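Local coordinates for integrase (PDB 1AE9), which catalyses the site-specific recombination that integrates phage lambda DNA into the host genome and, together with excisionase, excises the prophage again, at residues I72-I77 against A139-K144; Q14-S19 against M114-A119. All coordinates share one frame; numbering follows the deposited sequence.

Interaction 1: I72-I77 against A139-K144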
loop_
_atom_site.group_PDB
_atom_site.type_symbol
_atom_site.label_atom_id
_atom_site.label_comp_id
_atom_site.label_asym_id
_atom_site.label_seq_id
_atom_site.Cartn_x
_atom_site.Cartn_y
_atom_site.Cartn_z
ATOM N N ILE A 72 -25.452 -17.261 -3.644
ATOM C CA ILE A 72 -24.575 -18.238 -3.000
ATOM C C ILE A 72 -25.518 -18.840 -1.963
ATOM O O ILE A 72 -25.740 -18.272 -0.889
ATOM C CB ILE A 72 -23.343 -17.603 -2.314
ATOM C CG1 ILE A 72 -22.236 -17.396 -3.347
ATOM C CG2 ILE A 72 -22.825 -18.511 -1.185
ATOM C CD1 ILE A 72 -21.517 -18.682 -3.748
ATOM N N ASP A 73 -26.124 -19.959 -2.332
ATOM C CA ASP A 73 -27.083 -20.644 -1.479
ATOM C C ASP A 73 -26.597 -21.024 -0.089
ATOM O O ASP A 73 -27.275 -20.732 0.896
ATOM C CB ASP A 73 -27.633 -21.867 -2.205
ATOM C CG ASP A 73 -28.369 -21.501 -3.478
ATOM O OD1 ASP A 73 -28.952 -20.393 -3.548
ATOM O OD2 ASP A 73 -28.355 -22.323 -4.414
ATOM N N ALA A 74 -25.404 -21.599 0.001
ATOM C CA ALA A 74 -24.846 -22.033 1.281
ATOM C C ALA A 74 -24.795 -20.972 2.383
ATOM O O ALA A 74 -24.872 -21.298 3.572
ATOM C CB ALA A 74 -23.463 -22.641 1.071
ATOM N N LEU A 75 -24.687 -19.707 1.990
ATOM C CA LEU A 75 -24.601 -18.615 2.952
ATOM C C LEU A 75 -25.750 -17.624 2.854
ATOM O O LEU A 75 -25.810 -16.660 3.618
ATOM C CB LEU A 75 -23.265 -17.886 2.792
ATOM C CG LEU A 75 -22.029 -18.711 3.149
ATOM C CD1 LEU A 75 -20.775 -17.991 2.693
ATOM C CD2 LEU A 75 -21.996 -18.960 4.649
ATOM N N GLY A 76 -26.675 -17.876 1.932
ATOM C CA GLY A 76 -27.808 -16.987 1.761
ATOM C C GLY A 76 -27.401 -15.621 1.227
ATOM O O GLY A 76 -27.958 -14.599 1.636
ATOM N N ILE A 77 -26.431 -15.603 0.318
ATOM C CA ILE A 77 -25.962 -14.350 -0.267
ATOM C C ILE A 77 -26.588 -14.130 -1.634
ATOM O O ILE A 77 -26.469 -14.972 -2.523
ATOM C CB ILE A 77 -24.426 -14.324 -0.415
ATOM C CG1 ILE A 77 -23.762 -14.400 0.960
ATOM C CG2 ILE A 77 -23.994 -13.044 -1.124
ATOM C CD1 ILE A 77 -22.264 -14.637 0.909
ATOM N N ALA A 139 -15.177 -20.309 -5.098
ATOM C CA ALA A 139 -14.990 -21.405 -6.043
ATOM C C ALA A 139 -15.546 -22.737 -5.525
ATOM O O ALA A 139 -16.300 -23.396 -6.236
ATOM C CB ALA A 139 -13.508 -21.550 -6.401
ATOM N N ARG A 140 -15.183 -23.127 -4.300
ATOM C CA ARG A 140 -15.655 -24.389 -3.712
ATOM C C ARG A 140 -17.171 -24.418 -3.545
ATOM O O ARG A 140 -17.812 -25.438 -3.809
ATOM C CB ARG A 140 -14.971 -24.672 -2.370
ATOM C CG ARG A 140 -13.461 -24.868 -2.468
ATOM C CD ARG A 140 -12.851 -25.359 -1.155
ATOM N NE ARG A 140 -13.165 -24.494 -0.015
ATOM C CZ ARG A 140 -12.399 -23.489 0.414
ATOM N NH1 ARG A 140 -11.254 -23.201 -0.195
ATOM N NH2 ARG A 140 -12.778 -22.773 1.460
ATOM N N LEU A 141 -17.754 -23.300 -3.128
ATOM C CA LEU A 141 -19.195 -23.231 -2.962
ATOM C C LEU A 141 -19.915 -23.310 -4.308
ATOM O O LEU A 141 -20.944 -23.979 -4.421
ATOM C CB LEU A 141 -19.602 -21.950 -2.226
ATOM C CG LEU A 141 -19.146 -21.800 -0.767
ATOM C CD1 LEU A 141 -19.707 -20.503 -0.182
ATOM C CD2 LEU A 141 -19.623 -22.993 0.060
ATOM N N TYR A 142 -19.389 -22.612 -5.318
ATOM C CA TYR A 142 -19.977 -22.611 -6.664
ATOM C C TYR A 142 -19.791 -23.943 -7.383
ATOM O O TYR A 142 -20.637 -24.344 -8.181
ATOM C CB TYR A 142 -19.415 -21.463 -7.516
ATOM C CG TYR A 142 -20.206 -20.178 -7.376
ATOM C CD1 TYR A 142 -21.599 -20.194 -7.416
ATOM C CD2 TYR A 142 -19.566 -18.948 -7.196
ATOM C CE1 TYR A 142 -22.339 -19.024 -7.283
ATOM C CE2 TYR A 142 -20.300 -17.775 -7.059
ATOM C CZ TYR A 142 -21.684 -17.822 -7.107
ATOM O OH TYR A 142 -22.430 -16.675 -7.003
ATOM N N GLU A 143 -18.684 -24.618 -7.094
ATOM C CA GLU A 143 -18.387 -25.919 -7.677
ATOM C C GLU A 143 -19.457 -26.926 -7.243
ATOM O O GLU A 143 -19.851 -27.798 -8.013
ATOM C CB GLU A 143 -17.009 -26.391 -7.219
ATOM N N LYS A 144 -19.917 -26.799 -6.003
ATOM C CA LYS A 144 -20.939 -27.687 -5.467
ATOM C C LYS A 144 -22.329 -27.281 -5.944
ATOM O O LYS A 144 -23.079 -28.100 -6.471
ATOM C CB LYS A 144 -20.879 -27.702 -3.934
#
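Ile72 lays its terminal methyl squarely on the ring of Tyr142: CD1 sits 3.5 Å from the ring centroid of Tyr142, only 15° off the ring normal, a CH-pi contact over the middle of one face. The isoleucine chain crosses the tyrosine at about a right angle; CG1 of Ile72, one bond back, lies beside the phenol end, 3.7 Å from Tyr142 OH, and that hydroxyl is hydrogen-bonded to the carbonyl O of Val32. With CG2 anti to the backbone N, that methyl faces away from the ring and meets Leu141, CG2 of Ile72 lying 3.8 Å from CD1 of Leu141. Segment 72-77 is the tight turn of a two-stranded antiparallel hairpin in the tyrosine recombinase catalytic domain, closed by mutual backbone bonds between Ile72 and Ile77, with Gly76 at positive phi (67°) inserted before Ile77 as a G1 beta bulge; it packs against helix 133-145. Leu141 points into the turn and forks there. CD1 of Leu141 also lies 4.0 Å from CD1 of Leu75, the two leucines crossing nearly perpendicular, whereas CD2 of Leu141 rests 4.0 Å from CB of Ala74. Val31 of helix 21-33 touches both Ile72 and Leu141, and Phe150 meets the Tyr142 ring edge-to-face.

Interaction 2: Q14-S19 against M114-A119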
loop_
_atom_site.group_PDB
_atom_site.type_symbol
_atom_site.label_atom_id
_atom_site.label_comp_id
_atom_site.label_asym_id
_atom_site.label_seq_id
_atom_site.Cartn_x
_atom_site.Cartn_y
_atom_site.Cartn_z
ATOM N N GLN A 14 -19.964 -12.248 11.803
ATOM C CA GLN A 14 -20.550 -11.848 13.087
ATOM C C GLN A 14 -19.604 -10.868 13.770
ATOM O O GLN A 14 -20.023 -9.815 14.264
ATOM C CB GLN A 14 -20.747 -13.082 13.988
ATOM C CG GLN A 14 -21.379 -12.814 15.363
ATOM C CD GLN A 14 -20.436 -12.135 16.363
ATOM O OE1 GLN A 14 -19.328 -12.611 16.603
ATOM N NE2 GLN A 14 -20.875 -11.023 16.945
ATOM N N ALA A 15 -18.326 -11.241 13.810
ATOM C CA ALA A 15 -17.287 -10.437 14.447
ATOM C C ALA A 15 -17.138 -9.060 13.807
ATOM O O ALA A 15 -16.663 -8.128 14.452
ATOM C CB ALA A 15 -15.962 -11.186 14.420
ATOM N N ALA A 16 -17.558 -8.935 12.549
ATOM C CA ALA A 16 -17.492 -7.671 11.806
ATOM C C ALA A 16 -18.574 -6.680 12.268
ATOM O O ALA A 16 -18.750 -5.605 11.682
ATOM C CB ALA A 16 -17.616 -7.937 10.303
ATOM N N GLU A 17 -19.307 -7.054 13.312
ATOM C CA GLU A 17 -20.348 -6.205 13.861
ATOM C C GLU A 17 -19.785 -4.821 14.229
ATOM O O GLU A 17 -20.476 -3.814 14.084
ATOM C CB GLU A 17 -20.973 -6.878 15.090
ATOM C CG GLU A 17 -22.083 -6.082 15.771
ATOM C CD GLU A 17 -23.369 -5.976 14.953
ATOM O OE1 GLU A 17 -23.504 -6.650 13.912
ATOM O OE2 GLU A 17 -24.269 -5.221 15.366
ATOM N N SER A 18 -18.534 -4.768 14.683
ATOM C CA SER A 18 -17.932 -3.493 15.049
ATOM C C SER A 18 -16.973 -2.936 14.000
ATOM O O SER A 18 -16.171 -2.049 14.289
ATOM C CB SER A 18 -17.241 -3.598 16.410
ATOM O OG SER A 18 -16.337 -4.684 16.444
ATOM N N SER A 19 -17.055 -3.459 12.784
ATOM C CA SER A 19 -16.211 -3.010 11.681
ATOM C C SER A 19 -16.976 -1.989 10.841
ATOM O O SER A 19 -18.188 -1.817 11.014
ATOM C CB SER A 19 -15.853 -4.198 10.793
ATOM O OG SER A 19 -15.166 -5.191 11.527
ATOM N N MET A 114 -8.803 -8.825 8.385
ATOM C CA MET A 114 -7.876 -9.451 9.317
ATOM C C MET A 114 -8.263 -9.139 10.770
ATOM O O MET A 114 -8.201 -10.020 11.643
ATOM C CB MET A 114 -6.440 -9.009 8.998
ATOM C CG MET A 114 -5.385 -9.398 10.024
ATOM S SD MET A 114 -5.330 -8.254 11.424
ATOM C CE MET A 114 -4.671 -6.741 10.606
ATOM N N ARG A 115 -8.694 -7.902 11.025
ATOM C CA ARG A 115 -9.098 -7.508 12.372
ATOM C C ARG A 115 -10.374 -8.223 12.812
ATOM O O ARG A 115 -10.476 -8.657 13.963
ATOM C CB ARG A 115 -9.267 -5.997 12.464
ATOM C CG ARG A 115 -7.970 -5.261 12.278
ATOM C CD ARG A 115 -8.184 -3.770 12.135
ATOM N NE ARG A 115 -6.928 -3.094 11.826
ATOM C CZ ARG A 115 -6.828 -1.813 11.497
ATOM N NH1 ARG A 115 -7.920 -1.057 11.435
ATOM N NH2 ARG A 115 -5.638 -1.292 11.221
ATOM N N ALA A 116 -11.348 -8.342 11.912
ATOM C CA ALA A 116 -12.595 -9.041 12.227
ATOM C C ALA A 116 -12.269 -10.521 12.482
ATOM O O ALA A 116 -12.836 -11.152 13.372
ATOM C CB ALA A 116 -13.592 -8.908 11.073
ATOM N N ARG A 117 -11.337 -11.065 11.706
ATOM C CA ARG A 117 -10.925 -12.456 11.858
ATOM C C ARG A 117 -10.398 -12.690 13.270
ATOM O O ARG A 117 -10.765 -13.673 13.920
ATOM C CB ARG A 117 -9.844 -12.800 10.837
ATOM C CG ARG A 117 -9.476 -14.265 10.779
ATOM C CD ARG A 117 -8.232 -14.451 9.937
ATOM N NE ARG A 117 -7.047 -13.895 10.594
ATOM C CZ ARG A 117 -6.027 -13.321 9.960
ATOM N NH1 ARG A 117 -6.042 -13.205 8.640
ATOM N NH2 ARG A 117 -4.951 -12.938 10.643
ATOM N N LYS A 118 -9.526 -11.800 13.740
ATOM C CA LYS A 118 -8.983 -11.923 15.090
ATOM C C LYS A 118 -10.100 -11.817 16.124
ATOM O O LYS A 118 -10.149 -12.594 17.073
ATOM C CB LYS A 118 -7.939 -10.837 15.363
ATOM C CG LYS A 118 -6.638 -11.026 14.631
ATOM C CD LYS A 118 -5.676 -9.902 14.959
ATOM C CE LYS A 118 -4.392 -10.068 14.194
ATOM N NZ LYS A 118 -3.448 -8.980 14.538
ATOM N N ALA A 119 -11.011 -10.870 15.918
ATOM C CA ALA A 119 -12.128 -10.658 16.832
ATOM C C ALA A 119 -13.016 -11.887 17.005
ATOM O O ALA A 119 -13.592 -12.074 18.074
ATOM C CB ALA A 119 -12.968 -9.460 16.380
#
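Two helices of the tyrosine recombinase catalytic domain meet here through alanines: the C-terminal part of helix 6-15 and the residues up to Ser19 lie against helix 106-120. Small side chains allow the backbones to come close, the CA atoms of Ala16 and Ala116 being 5.1 Å apart. The nearest approach is made by Ala15, whose CB points at the partner helix and stops 3.3 Å from the carbonyl O of Ala116, a methyl set against backbone with no hydrogen bond across the interface. CB of Ala15 is also 4.0 Å from CB of Ala119, one helical turn beyond Ala116. Thus Ala15 touches two positions spaced i and i+3 on helix 106-120.

Ala116 in turn directs its methyl at Ala16 and Ser19. CB of Ala116 lies 4.2 Å from CB of Ala16, and CA of Ala16 is as near. Ser19 comes to the same methyl from further along the chain: its OG, anti to the carbonyl carbon (chi1 -59°), makes van der Waals contact with Ala116.

Backbone bonds hold segment 14-19 in shape: Glu17 N to Gln14 O, and Ser19 N to Ala16 O, which ties together two residues that both meet the methyl of Ala116. Further out, Leu23 of helix 21-33 touches both Ala16 and Ala116, while Ile12 on helix 6-15 packs on Ala116 as well. Glu17 forms a salt bridge with Arg24 of helix 21-33, a residue that Ala16 also touches. On helix 106-120, Arg115 forms a salt bridge with Glu42 of a second subunit, and Lys118 NZ hydrogen-bonds the backbone O of Glu56 and OG of Ser58 of that subunit. Along helix 106-120 itself, the amide N of Ala119 is bonded to the carbonyl O of Arg115 at 3.0 Å.

Both contacts belong to the same catalytic domain, with centres 22 Å apart and nearest atoms about 10 Å apart, so they do not touch. Along the chain their segments alternate: 14-19, 72-77, 114-119, 139-144, so the two connections cross in sequence, each joining a segment to one that lies 62 or 95 residues further on. Helices 106-120 and 133-145, which supply the later halves, follow one another in sequence. Helices 6-15 and 21-33 connect the two places: Leu75 of interaction 1 packs on helix 6-15, whose end enters interaction 2, and helix 21-33 touches both. Interaction 1 lies nearer the predicted active-site residues, whereas interaction 2 is plain packing away from them. Both also adjoin a third subunit.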